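Local coordinates for dihydropyrimidinase (Brevibacillus agri, PDB 3SFW), which hydrolyses the cyclic amide bond of dihydropyrimidines, opening the ring to an N-carbamoyl amino acid, probably with the help of its two-zinc centre, at residues A[116-121]-A[430-435]; A[164-169]-A[180-185]; A[191-196]-A[211-216]; A[299-304]-A[347-352]; A[325-330]-A[334-339]. All coordinates share one frame; numbering follows the deposited sequence.

Contact 1: residues A[116-121]-A[430-435]; sequences AVIDYG and VLSRGA
Ile118 and Ser432 mark the closest backbone approach, their CA atoms 6.4 Å apart. Segment 116-121 passes from loop into strand 119-124, whereas 430-435 leaves strand 422-432 and reverses through a type I' turn from Ser432 to Ala435. Two backbone bonds close this turn, Ser432 N to Ala435 O at 2.9 Å and Ala435 N to Ser432 O at 3.1 Å. A bridging water gives hydrogen bonds to Val117 O and Ser432 OG, 2.8 Å from each, and Ile118 CG2 rests on Ser432 CB. Strand 119-124 lies parallel to strand 86-93, as neighbours in the TIM barrel of an amidohydrolase, while 422-432 and 435-439 form a beta hairpin that probably belongs to the smaller beta-rich domain of this family; the contact thus spans the seam between them. Arg433, at the second position of the turn, turns its guanidinium side-on to Asp119 through a bend at chi3 (-66°). NH2 meets Asp119 OD1 at 2.9 Å, nearly straight at 165°, and NE meets Asp119 OD2, also at 2.9 Å. Both oxygens use their syn lone pairs, and carboxylate and guanidinium are almost coplanar, 2° apart. Further partners fix the pair: Lys382 bridges to Asp119 OD2 and Arg451 N bonds to OD1, while Arg433 NH1 reaches Glu26 and NH2 also donates to Ala449 O. A leucine at Arg433 would remove the paired donors and the charge, and would probably leave Asp119 to Lys382 and Arg451 N, and Glu26 without this mate.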
# COMPACT_ATOMS: atom_id res chain seq x y z
N ALA A 116 33.19 -30.99 12.46
CA ALA A 116 32.56 -29.81 13.11
C ALA A 116 32.93 -29.66 14.60
O ALA A 116 33.06 -30.70 15.31
CB ALA A 116 30.98 -29.94 12.97
N VAL A 117 33.22 -28.43 15.03
CA VAL A 117 33.64 -28.17 16.41
C VAL A 117 32.48 -27.63 17.22
O VAL A 117 32.55 -27.59 18.45
CB VAL A 117 34.83 -27.21 16.50
CG1 VAL A 117 35.98 -27.71 15.57
CG2 VAL A 117 34.44 -25.77 16.11
N ILE A 118 31.39 -27.29 16.53
CA ILE A 118 30.14 -26.93 17.21
C ILE A 118 28.98 -27.56 16.46
O ILE A 118 29.17 -28.27 15.45
CB ILE A 118 29.94 -25.39 17.29
CG1 ILE A 118 30.32 -24.73 15.98
CG2 ILE A 118 30.85 -24.77 18.33
CD1 ILE A 118 29.27 -24.25 15.17
N ASP A 119 27.77 -27.41 17.00
CA ASP A 119 26.65 -28.21 16.55
C ASP A 119 26.09 -27.71 15.22
O ASP A 119 26.26 -26.53 14.87
CB ASP A 119 25.55 -28.24 17.60
CG ASP A 119 25.94 -29.08 18.80
OD1 ASP A 119 27.10 -29.59 18.79
OD2 ASP A 119 25.13 -29.24 19.73
N TYR A 120 25.42 -28.60 14.48
CA TYR A 120 24.99 -28.26 13.11
C TYR A 120 23.70 -28.98 12.77
O TYR A 120 23.53 -30.17 13.11
CB TYR A 120 26.08 -28.61 12.06
CG TYR A 120 26.54 -30.07 12.12
CD1 TYR A 120 27.52 -30.47 13.06
CD2 TYR A 120 26.01 -31.03 11.22
CE1 TYR A 120 27.88 -31.85 13.19
CE2 TYR A 120 26.37 -32.37 11.33
CZ TYR A 120 27.33 -32.77 12.28
OH TYR A 120 27.66 -34.12 12.37
N GLY A 121 22.87 -28.31 11.97
CA GLY A 121 21.79 -29.00 11.34
C GLY A 121 21.94 -28.83 9.86
O GLY A 121 22.88 -28.13 9.39
N VAL A 430 33.62 -19.11 24.49
CA VAL A 430 32.45 -19.72 23.84
C VAL A 430 32.33 -21.15 24.35
O VAL A 430 33.27 -21.96 24.21
CB VAL A 430 32.61 -19.73 22.32
CG1 VAL A 430 31.41 -20.41 21.63
CG2 VAL A 430 32.82 -18.30 21.80
N LEU A 431 31.20 -21.47 24.97
CA LEU A 431 30.90 -22.85 25.37
C LEU A 431 29.88 -23.45 24.42
O LEU A 431 28.91 -22.76 24.00
CB LEU A 431 30.29 -22.85 26.77
CG LEU A 431 31.29 -22.35 27.84
CD1 LEU A 431 30.63 -21.25 28.69
CD2 LEU A 431 31.76 -23.51 28.75
N SER A 432 30.07 -24.74 24.14
CA SER A 432 29.12 -25.54 23.34
C SER A 432 28.77 -26.80 24.15
O SER A 432 29.66 -27.58 24.48
CB SER A 432 29.73 -25.90 21.98
OG SER A 432 28.94 -26.90 21.32
N ARG A 433 27.50 -26.96 24.54
CA ARG A 433 27.11 -28.08 25.42
C ARG A 433 28.03 -28.20 26.65
O ARG A 433 28.47 -29.28 27.03
CB ARG A 433 26.99 -29.39 24.62
CG ARG A 433 25.64 -29.50 23.84
CD ARG A 433 25.46 -30.76 22.94
NE ARG A 433 26.40 -30.79 21.83
CZ ARG A 433 27.65 -31.29 21.87
NH1 ARG A 433 28.04 -32.12 22.83
NH2 ARG A 433 28.46 -31.09 20.82
N GLY A 434 28.33 -27.05 27.25
CA GLY A 434 29.04 -26.98 28.53
C GLY A 434 30.56 -27.16 28.42
O GLY A 434 31.26 -27.08 29.43
N ALA A 435 31.06 -27.43 27.22
CA ALA A 435 32.52 -27.50 27.03
C ALA A 435 33.02 -26.27 26.31
O ALA A 435 32.43 -25.85 25.31
CB ALA A 435 32.92 -28.81 26.25
O HOH W 1 30.78 -28.74 20.32

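Contact 2: residues A[164-169]-A[180-185]; sequences ETLFKT and VQVHAE. With ZN (zinc ion), chain D.
Thr169 grips Thr165 O twice, its OG1 at 2.7 Å and its backbone N at 2.9 Å, the two donors arriving from opposite faces of the carbonyl plane. With OG1 beside the backbone N (chi1 -62°) the hydroxyl turns back along the helix, and CG2, on the other branch, faces Val180 CG2 at 4.1 Å. One turn earlier Leu166 makes its nearest approach with CD1, which touches Val180 CG1 at 4.0 Å and Val182 CG2 at 3.9 Å; the leucine crosses Val182 at about a right angle. An alanine at Thr169 would lack both the methyl and the hydroxyl, and would probably open a gap over Val180 CG2 and take away the second grip on Thr165 O. Next along the chain, His183 ND1 binds a zinc ion at 2.2 Å. On the other side of the ring, NE2 donates in the ring plane to Glu185 OE1 at 2.6 Å, which holds the imidazole's rotation; OE1 is also paired with Arg212. Two waters, His239 and carboxylated Lys150 complete that metal's ligands. The N-to-C directions of helix 164-169 and strand 180-182 differ by 152°, close to antiparallel, as expected of an outer helix leading into the next strand of a TIM barrel, with a metal ligand at the C-terminal side of that strand.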
# COMPACT_ATOMS: atom_id res chain seq x y z
N GLU A 164 6.10 -24.70 -10.63
CA GLU A 164 5.57 -26.03 -10.29
C GLU A 164 6.32 -26.68 -9.11
O GLU A 164 5.68 -27.17 -8.13
CB GLU A 164 5.61 -26.94 -11.55
CG GLU A 164 5.25 -28.39 -11.24
CD GLU A 164 5.30 -29.30 -12.50
OE1 GLU A 164 4.88 -30.47 -12.36
OE2 GLU A 164 5.73 -28.87 -13.59
N THR A 165 7.65 -26.64 -9.12
CA THR A 165 8.41 -27.19 -8.01
C THR A 165 8.13 -26.45 -6.71
O THR A 165 7.93 -27.07 -5.65
CB THR A 165 9.90 -27.22 -8.34
OG1 THR A 165 10.11 -28.19 -9.37
CG2 THR A 165 10.71 -27.62 -7.14
N LEU A 166 8.11 -25.13 -6.78
CA LEU A 166 7.97 -24.35 -5.54
C LEU A 166 6.57 -24.54 -4.98
O LEU A 166 6.40 -24.77 -3.78
CB LEU A 166 8.29 -22.85 -5.80
CG LEU A 166 7.94 -21.91 -4.63
CD1 LEU A 166 8.72 -22.34 -3.36
CD2 LEU A 166 8.28 -20.46 -5.01
N PHE A 167 5.54 -24.55 -5.82
CA PHE A 167 4.17 -24.69 -5.29
C PHE A 167 3.92 -26.09 -4.68
O PHE A 167 3.39 -26.22 -3.58
CB PHE A 167 3.15 -24.42 -6.39
CG PHE A 167 1.74 -24.31 -5.90
CD1 PHE A 167 0.74 -25.05 -6.50
CD2 PHE A 167 1.41 -23.44 -4.85
CE1 PHE A 167 -0.60 -24.92 -6.06
CE2 PHE A 167 0.10 -23.31 -4.40
CZ PHE A 167 -0.93 -24.03 -5.04
N LYS A 168 4.32 -27.13 -5.41
CA LYS A 168 4.25 -28.50 -4.89
C LYS A 168 5.02 -28.67 -3.59
O LYS A 168 4.54 -29.34 -2.66
CB LYS A 168 4.76 -29.47 -5.96
CG LYS A 168 3.77 -29.63 -7.10
CD LYS A 168 4.33 -30.63 -8.11
CE LYS A 168 3.27 -31.05 -9.11
NZ LYS A 168 3.82 -32.15 -9.99
N THR A 169 6.19 -28.02 -3.49
CA THR A 169 7.02 -28.17 -2.30
C THR A 169 6.33 -27.50 -1.12
O THR A 169 6.28 -28.04 -0.00
CB THR A 169 8.41 -27.60 -2.52
OG1 THR A 169 9.04 -28.30 -3.58
CG2 THR A 169 9.27 -27.70 -1.24
N VAL A 180 9.49 -23.71 4.19
CA VAL A 180 10.11 -23.59 2.85
C VAL A 180 10.90 -22.27 2.84
O VAL A 180 10.34 -21.22 3.11
CB VAL A 180 9.07 -23.60 1.72
CG1 VAL A 180 9.76 -23.37 0.36
CG2 VAL A 180 8.37 -24.98 1.67
N GLN A 181 12.18 -22.38 2.50
CA GLN A 181 13.07 -21.25 2.31
C GLN A 181 13.15 -20.94 0.83
O GLN A 181 13.25 -21.88 0.03
CB GLN A 181 14.44 -21.63 2.77
CG GLN A 181 14.55 -21.82 4.28
CD GLN A 181 15.80 -22.56 4.63
OE1 GLN A 181 16.75 -22.00 5.23
NE2 GLN A 181 15.85 -23.77 4.23
N VAL A 182 13.18 -19.66 0.45
CA VAL A 182 13.51 -19.34 -0.93
C VAL A 182 14.71 -18.42 -1.04
O VAL A 182 14.77 -17.42 -0.36
CB VAL A 182 12.30 -18.70 -1.65
CG1 VAL A 182 12.70 -17.98 -2.85
CG2 VAL A 182 11.24 -19.78 -1.95
N HIS A 183 15.52 -18.65 -2.08
CA HIS A 183 16.41 -17.63 -2.66
C HIS A 183 15.58 -16.92 -3.74
O HIS A 183 15.31 -17.51 -4.80
CB HIS A 183 17.67 -18.29 -3.32
CG HIS A 183 18.55 -17.30 -4.04
ND1 HIS A 183 19.86 -17.03 -3.67
CD2 HIS A 183 18.27 -16.47 -5.09
CE1 HIS A 183 20.36 -16.11 -4.48
NE2 HIS A 183 19.41 -15.74 -5.34
N ALA A 184 15.15 -15.68 -3.46
CA ALA A 184 14.12 -15.04 -4.31
C ALA A 184 14.76 -13.98 -5.20
O ALA A 184 14.73 -12.78 -4.89
CB ALA A 184 12.99 -14.40 -3.42
N GLU A 185 15.24 -14.40 -6.37
CA GLU A 185 15.47 -13.45 -7.50
C GLU A 185 14.90 -14.13 -8.72
O GLU A 185 15.02 -15.37 -8.85
CB GLU A 185 16.97 -13.22 -7.77
CG GLU A 185 17.78 -12.60 -6.60
CD GLU A 185 19.25 -12.57 -6.93
OE1 GLU A 185 19.90 -13.67 -6.92
OE2 GLU A 185 19.72 -11.46 -7.32
ZN ZN D . 21.11 -17.53 -1.93
O HOH W 2 22.32 -18.97 -2.87
O HOH W 3 22.89 -16.49 -2.80

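Contact 3: residues A[191-196]-A[211-216]; sequences DYLTKQ and TRPPEA
The flat peptide of Thr211 and Arg212 presents its oxygen to Leu193, with Thr211 O 3.5 Å from Leu193 CD1 and 3.6 Å from Leu193 CB. This oxygen is buried by the contact with no polar partner in the model. Beside it the puckered Pro213 ring meets the same leucine through its CD and CG atoms, with Pro213 CD 3.6 Å from Leu193 CD1. The Asp191 carboxylate turns from the contact and pairs along the helix with Lys195, whose NZ lies 2.9 Å from Asp191 OD1 on its syn side, about 20° out of plane. Thr211 is the hub: its CG2 sits 3.5 Å from Leu193 O, and its OG1 lies 3.6 Å from Thr194 CG2, the two threonines crossing at about a right angle. With OG1 placed between the backbone N and the carbonyl carbon (chi1 52°), the Thr211 hydroxyl bonds back to Tyr207 O. The contact is van der Waals packing of a helix flank against a proline-bearing linker. A second subunit also packs here, its Phe167 on Leu193 and its Leu230 on Pro213. Thr211 leads from helix 206-210 into helix 214-230 and packs against helix 187-199, which follows barrel strand 180-182.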
# COMPACT_ATOMS: atom_id res chain seq x y z
N ASP A 191 19.24 -14.24 -16.06
CA ASP A 191 19.96 -14.96 -17.15
C ASP A 191 20.05 -14.09 -18.41
O ASP A 191 21.14 -13.97 -19.02
CB ASP A 191 19.28 -16.30 -17.48
CG ASP A 191 20.10 -17.15 -18.47
OD1 ASP A 191 19.66 -17.31 -19.64
OD2 ASP A 191 21.13 -17.71 -18.06
N TYR A 192 18.95 -13.38 -18.72
CA TYR A 192 18.90 -12.55 -19.95
C TYR A 192 19.79 -11.34 -19.77
O TYR A 192 20.65 -11.08 -20.62
CB TYR A 192 17.48 -12.06 -20.25
CG TYR A 192 17.47 -11.20 -21.50
CD1 TYR A 192 17.50 -11.79 -22.76
CD2 TYR A 192 17.65 -9.82 -21.40
CE1 TYR A 192 17.56 -10.99 -23.92
CE2 TYR A 192 17.75 -9.02 -22.53
CZ TYR A 192 17.67 -9.61 -23.78
OH TYR A 192 17.80 -8.80 -24.89
N LEU A 193 19.67 -10.68 -18.61
CA LEU A 193 20.52 -9.49 -18.37
C LEU A 193 22.01 -9.78 -18.37
O LEU A 193 22.80 -8.98 -18.87
CB LEU A 193 20.11 -8.75 -17.09
CG LEU A 193 18.68 -8.16 -17.09
CD1 LEU A 193 18.38 -7.53 -15.69
CD2 LEU A 193 18.44 -7.10 -18.22
N THR A 194 22.43 -10.89 -17.77
CA THR A 194 23.87 -11.18 -17.71
C THR A 194 24.41 -11.47 -19.11
O THR A 194 25.51 -11.06 -19.43
CB THR A 194 24.25 -12.37 -16.82
OG1 THR A 194 23.73 -13.58 -17.39
CG2 THR A 194 23.74 -12.19 -15.39
N LYS A 195 23.60 -12.14 -19.93
CA LYS A 195 24.00 -12.43 -21.30
C LYS A 195 24.09 -11.18 -22.16
O LYS A 195 25.04 -11.02 -22.93
CB LYS A 195 23.07 -13.47 -21.91
CG LYS A 195 23.46 -14.87 -21.45
CD LYS A 195 22.47 -15.90 -21.82
CE LYS A 195 22.97 -17.26 -21.37
NZ LYS A 195 21.86 -18.22 -21.29
N GLN A 196 23.16 -10.26 -21.95
CA GLN A 196 23.18 -8.98 -22.64
C GLN A 196 24.40 -8.17 -22.22
O GLN A 196 25.11 -7.57 -23.06
CB GLN A 196 21.90 -8.22 -22.31
CG GLN A 196 21.87 -6.75 -22.74
CD GLN A 196 20.54 -6.08 -22.39
OE1 GLN A 196 19.52 -6.29 -23.08
NE2 GLN A 196 20.52 -5.32 -21.29
N THR A 211 23.12 -6.48 -13.33
CA THR A 211 22.35 -7.48 -14.05
C THR A 211 21.36 -8.23 -13.10
O THR A 211 20.66 -9.16 -13.54
CB THR A 211 23.28 -8.55 -14.69
OG1 THR A 211 24.18 -9.09 -13.71
CG2 THR A 211 24.13 -7.93 -15.85
N ARG A 212 21.38 -7.86 -11.82
CA ARG A 212 20.37 -8.39 -10.86
C ARG A 212 19.62 -7.28 -10.12
O ARG A 212 19.77 -7.16 -8.89
CB ARG A 212 21.05 -9.30 -9.83
CG ARG A 212 22.17 -10.14 -10.43
CD ARG A 212 22.92 -10.91 -9.33
NE ARG A 212 22.20 -12.12 -8.89
CZ ARG A 212 22.37 -13.34 -9.42
NH1 ARG A 212 23.25 -13.54 -10.42
NH2 ARG A 212 21.73 -14.40 -8.90
N PRO A 213 18.79 -6.48 -10.83
CA PRO A 213 18.23 -5.30 -10.16
C PRO A 213 17.27 -5.66 -9.04
O PRO A 213 16.73 -6.78 -9.01
CB PRO A 213 17.46 -4.58 -11.27
CG PRO A 213 17.84 -5.25 -12.56
CD PRO A 213 18.28 -6.63 -12.21
N PRO A 214 17.06 -4.73 -8.10
CA PRO A 214 16.23 -5.09 -6.93
C PRO A 214 14.82 -5.49 -7.29
O PRO A 214 14.18 -6.25 -6.56
CB PRO A 214 16.24 -3.80 -6.07
CG PRO A 214 16.91 -2.76 -6.91
CD PRO A 214 17.71 -3.41 -7.98
N GLU A 215 14.28 -4.92 -8.38
CA GLU A 215 12.96 -5.30 -8.84
C GLU A 215 12.85 -6.80 -9.10
O GLU A 215 11.77 -7.35 -8.94
CB GLU A 215 12.59 -4.50 -10.09
CG GLU A 215 12.41 -2.98 -9.79
CD GLU A 215 13.71 -2.10 -9.72
OE1 GLU A 215 14.85 -2.56 -9.98
OE2 GLU A 215 13.56 -0.91 -9.38
N ALA A 216 13.95 -7.44 -9.49
CA ALA A 216 13.97 -8.90 -9.78
C ALA A 216 13.85 -9.71 -8.47
O ALA A 216 13.29 -10.82 -8.45
CB ALA A 216 15.27 -9.28 -10.53

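Contact 4: residues A[299-304]-A[347-352]; sequences VLWSAL and TILFSE
Trp301 is the residue of helix 295-305 that reaches helix 345-354, joining two helices of the amidohydrolase TIM-barrel region by one large side chain. Before it, Val299 and Leu300 look elsewhere and pack on Val246 of helix 243-254. At Trp301 the CG lies anti to the carbonyl carbon (chi1 -79°), and the indole extends from the helix, bringing the far, six-membered part of the ring to its partner. The backbones stay well apart, Trp301 CA being 9.9 Å from Glu352 CA, so the ring bridges the distance. Its CZ3 and CH2 touch Leu349 CD1, at 3.8 and 3.9 Å, while CZ2 lies 3.9 Å from Glu352 CB. Leu268 also packs on both Trp301 and Leu349. Next, Ser302 faces a third subunit, packing on Gly256 of that chain. Leu304, one turn on from Leu300, is directed at the other helix but stops short of close contact, and packs on Leu309. In 347-352 the helix widens into a pi-type turn over 349-352, the stretch that supplies both residues met by the indole. Glu352 bends at chi2 (-65°), and its carboxylate, tilted 51° from the indole plane, forms a salt bridge with Lys356. The tryptophan therefore meets the base of this acid rather than its charge: Trp301 CH2 lies 3.9 Å from Glu352 C, and CZ2 3.8 Å from Glu352 O.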
# COMPACT_ATOMS: atom_id res chain seq x y z
N VAL A 299 16.28 0.70 5.60
CA VAL A 299 15.01 -0.01 5.49
C VAL A 299 15.13 -1.43 6.10
O VAL A 299 14.24 -1.88 6.82
CB VAL A 299 14.53 -0.08 4.04
CG1 VAL A 299 13.12 -0.79 3.95
CG2 VAL A 299 14.38 1.36 3.43
N LEU A 300 16.25 -2.12 5.84
CA LEU A 300 16.52 -3.42 6.52
C LEU A 300 16.61 -3.31 8.07
O LEU A 300 16.01 -4.11 8.82
CB LEU A 300 17.80 -4.08 5.98
CG LEU A 300 17.76 -4.41 4.49
CD1 LEU A 300 19.15 -4.83 4.05
CD2 LEU A 300 16.74 -5.53 4.15
N TRP A 301 17.32 -2.29 8.55
CA TRP A 301 17.44 -2.09 9.98
C TRP A 301 16.08 -1.81 10.58
O TRP A 301 15.75 -2.38 11.61
CB TRP A 301 18.37 -0.90 10.32
CG TRP A 301 19.89 -1.21 10.22
CD1 TRP A 301 20.82 -0.58 9.40
CD2 TRP A 301 20.62 -2.10 11.03
NE1 TRP A 301 22.09 -1.07 9.66
CE2 TRP A 301 21.98 -2.02 10.66
CE3 TRP A 301 20.25 -2.99 12.07
CZ2 TRP A 301 22.97 -2.75 11.29
CZ3 TRP A 301 21.24 -3.75 12.65
CH2 TRP A 301 22.58 -3.61 12.29
N SER A 302 15.30 -0.95 9.92
CA SER A 302 13.90 -0.66 10.37
C SER A 302 13.08 -1.94 10.45
O SER A 302 12.26 -2.11 11.35
CB SER A 302 13.21 0.29 9.38
OG SER A 302 13.71 1.59 9.53
N ALA A 303 13.25 -2.82 9.46
CA ALA A 303 12.43 -4.02 9.39
C ALA A 303 12.81 -4.96 10.54
O ALA A 303 11.94 -5.63 11.11
CB ALA A 303 12.65 -4.73 8.00
N LEU A 304 14.11 -5.04 10.85
CA LEU A 304 14.52 -5.83 12.06
C LEU A 304 13.96 -5.19 13.35
O LEU A 304 13.40 -5.90 14.19
CB LEU A 304 16.08 -5.88 12.15
CG LEU A 304 16.71 -6.72 11.03
CD1 LEU A 304 18.25 -6.51 11.09
CD2 LEU A 304 16.45 -8.25 11.26
N THR A 347 29.29 -9.75 15.96
CA THR A 347 29.91 -8.46 16.35
C THR A 347 29.39 -7.27 15.53
O THR A 347 29.10 -6.21 16.10
CB THR A 347 31.45 -8.48 16.29
OG1 THR A 347 31.94 -9.43 17.24
CG2 THR A 347 31.99 -7.08 16.72
N ILE A 348 29.19 -7.48 14.24
CA ILE A 348 28.63 -6.41 13.40
C ILE A 348 27.22 -6.03 13.85
O ILE A 348 26.89 -4.85 13.94
CB ILE A 348 28.67 -6.79 11.92
CG1 ILE A 348 30.15 -6.82 11.48
CG2 ILE A 348 27.85 -5.82 11.06
CD1 ILE A 348 30.33 -7.27 10.03
N LEU A 349 26.39 -7.02 14.11
CA LEU A 349 25.03 -6.74 14.57
C LEU A 349 25.04 -6.00 15.92
O LEU A 349 24.27 -5.09 16.14
CB LEU A 349 24.17 -8.03 14.64
CG LEU A 349 23.40 -8.34 13.30
CD1 LEU A 349 22.25 -7.41 13.11
CD2 LEU A 349 24.26 -8.23 12.05
N PHE A 350 25.96 -6.37 16.80
CA PHE A 350 26.05 -5.65 18.09
C PHE A 350 26.55 -4.22 17.83
O PHE A 350 26.00 -3.23 18.33
CB PHE A 350 27.00 -6.37 19.04
CG PHE A 350 27.21 -5.62 20.34
CD1 PHE A 350 26.21 -5.62 21.33
CD2 PHE A 350 28.33 -4.85 20.52
CE1 PHE A 350 26.38 -4.88 22.52
CE2 PHE A 350 28.51 -4.09 21.71
CZ PHE A 350 27.52 -4.11 22.69
N SER A 351 27.65 -4.11 17.10
CA SER A 351 28.34 -2.82 17.02
C SER A 351 27.59 -1.82 16.12
O SER A 351 27.54 -0.62 16.42
CB SER A 351 29.77 -3.03 16.51
OG SER A 351 30.53 -1.83 16.65
N GLU A 352 27.07 -2.28 14.98
CA GLU A 352 26.37 -1.36 14.10
C GLU A 352 24.91 -1.29 14.47
O GLU A 352 24.20 -0.38 14.01
CB GLU A 352 26.51 -1.81 12.65
CG GLU A 352 27.92 -1.52 12.13
CD GLU A 352 28.22 -0.02 12.09
OE1 GLU A 352 27.39 0.74 11.53
OE2 GLU A 352 29.29 0.39 12.59

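Contact 5: residues A[325-330]-A[334-339]; sequences KELGRR and KIPNGG
Lys325 and Ile335 cross at about a right angle, the lysine CD resting 3.6 Å from Ile335 CG2. Beyond this crossing the chain of Lys325, folded at chi2 (-71°) and extended thereafter, carries NZ to two backbone carbonyls. It donates to Gly338 O at 2.8 Å and to Pro336 O at 2.9 Å; the second bond lies nearly along the C=O axis (160°), while at Gly338 the donor is tilted 19° from the carbonyl plane. The other Ile335 branch, CG1, meets Gly328 CA at 3.6 Å, where a beta carbon would collide with it. The Pro336 ring packs beside the lysine's start, its CG 4.0 Å from Lys325 CA, and its CD faces Leu327 CB at 4.3 Å. Segment 325-330 forms a short 3-10 turn, and 334-339, without regular structure, folds back against it. Both lie in the loop between helix 321-325 and helix 345-354, beyond zinc ligand Asp315 of the amidohydrolase barrel, and Gly338 lies near the zinc site. Backbone bonds tie Gly338 to Val286 and Gly339 to Cys317, and Asn337 OD1 bonds to Ser288. Within the turn, Arg329 directs its NE and NH2 to a single oxygen, Glu326 OE2, with NE 3.0 Å from it.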
# COMPACT_ATOMS: atom_id res chain seq x y z
N LYS A 325 38.24 -16.40 -6.79
CA LYS A 325 37.47 -15.31 -7.36
C LYS A 325 38.02 -14.99 -8.78
O LYS A 325 37.25 -14.58 -9.66
CB LYS A 325 37.53 -14.02 -6.50
CG LYS A 325 36.73 -14.08 -5.14
CD LYS A 325 35.21 -14.08 -5.36
CE LYS A 325 34.43 -14.15 -4.00
NZ LYS A 325 32.97 -14.05 -4.27
N GLU A 326 39.32 -15.22 -8.97
CA GLU A 326 39.98 -14.97 -10.28
C GLU A 326 39.49 -15.85 -11.42
O GLU A 326 39.69 -15.52 -12.59
CB GLU A 326 41.50 -15.10 -10.13
CG GLU A 326 42.13 -14.09 -9.16
CD GLU A 326 43.66 -14.14 -9.23
OE1 GLU A 326 44.26 -15.14 -8.74
OE2 GLU A 326 44.23 -13.26 -9.93
N LEU A 327 38.73 -16.90 -11.11
CA LEU A 327 38.07 -17.61 -12.19
C LEU A 327 37.23 -16.64 -13.02
O LEU A 327 36.93 -16.91 -14.20
CB LEU A 327 37.21 -18.76 -11.64
CG LEU A 327 38.01 -19.89 -10.98
CD1 LEU A 327 37.01 -20.78 -10.24
CD2 LEU A 327 38.77 -20.72 -12.05
N GLY A 328 36.82 -15.52 -12.41
CA GLY A 328 35.97 -14.56 -13.11
C GLY A 328 36.65 -13.32 -13.72
O GLY A 328 35.99 -12.37 -14.12
N ARG A 329 37.98 -13.30 -13.74
CA ARG A 329 38.67 -12.22 -14.45
C ARG A 329 38.18 -12.22 -15.89
O ARG A 329 38.20 -13.27 -16.59
CB ARG A 329 40.18 -12.41 -14.40
CG ARG A 329 40.80 -11.96 -13.13
CD ARG A 329 42.28 -11.81 -13.29
NE ARG A 329 42.91 -11.53 -12.01
CZ ARG A 329 43.10 -10.30 -11.54
NH1 ARG A 329 42.68 -9.25 -12.25
NH2 ARG A 329 43.69 -10.13 -10.36
N ARG A 330 37.74 -11.05 -16.34
CA ARG A 330 37.25 -10.90 -17.70
C ARG A 330 35.83 -11.34 -17.91
O ARG A 330 35.31 -11.21 -19.01
N LYS A 334 31.53 -15.71 -14.18
CA LYS A 334 32.32 -16.83 -13.70
C LYS A 334 33.00 -16.58 -12.37
O LYS A 334 33.80 -17.40 -11.92
CB LYS A 334 33.35 -17.27 -14.75
CG LYS A 334 32.65 -17.78 -16.02
CD LYS A 334 33.66 -18.37 -17.01
CE LYS A 334 32.90 -18.93 -18.22
NZ LYS A 334 33.78 -18.86 -19.43
N ILE A 335 32.72 -15.45 -11.74
CA ILE A 335 33.27 -15.21 -10.38
C ILE A 335 32.39 -16.06 -9.43
O ILE A 335 31.18 -15.94 -9.49
CB ILE A 335 33.12 -13.71 -9.92
CG1 ILE A 335 33.84 -12.72 -10.87
CG2 ILE A 335 33.65 -13.56 -8.53
CD1 ILE A 335 33.50 -11.23 -10.58
N PRO A 336 33.00 -17.01 -8.70
CA PRO A 336 32.18 -17.81 -7.79
C PRO A 336 31.50 -16.88 -6.78
O PRO A 336 32.12 -15.96 -6.25
CB PRO A 336 33.19 -18.75 -7.12
CG PRO A 336 34.59 -18.10 -7.38
CD PRO A 336 34.42 -17.45 -8.71
N ASN A 337 30.18 -17.00 -6.66
CA ASN A 337 29.38 -16.03 -5.86
C ASN A 337 29.41 -16.42 -4.37
O ASN A 337 29.12 -17.57 -4.02
CB ASN A 337 27.90 -16.06 -6.27
CG ASN A 337 27.60 -15.42 -7.61
OD1 ASN A 337 26.44 -15.21 -7.90
ND2 ASN A 337 28.61 -15.19 -8.47
N GLY A 338 29.73 -15.48 -3.50
CA GLY A 338 29.70 -15.75 -2.04
C GLY A 338 30.70 -14.92 -1.28
O GLY A 338 31.80 -14.60 -1.78
N GLY A 339 30.37 -14.60 -0.03
CA GLY A 339 31.32 -13.86 0.83
C GLY A 339 31.71 -14.57 2.12
O GLY A 339 31.03 -15.53 2.53

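Overall arrangement
Contact 1 closes a span of some 300 residues within which all the others lie, linking barrel strand 119-124 to the hairpin of 422-432. Contacts 2, 3 and 4 follow in series, and contact 5 is nested inside contact 4. Contacts 2 and 3 have centres 20 Å apart but are joined by the Glu185-Arg212 salt bridge, and both meet the second subunit; contact 4 touches a third. Contact 5 has its centre 17 Å from that of contact 3, on the same side of the chain's centre. Contact 2 carries a zinc ligand and contact 5 comes near a zinc ion, consistent with loops there shaping the active site, whereas contact 1, 31 Å from contact 2 between centres, joins barrel and beta-rich part.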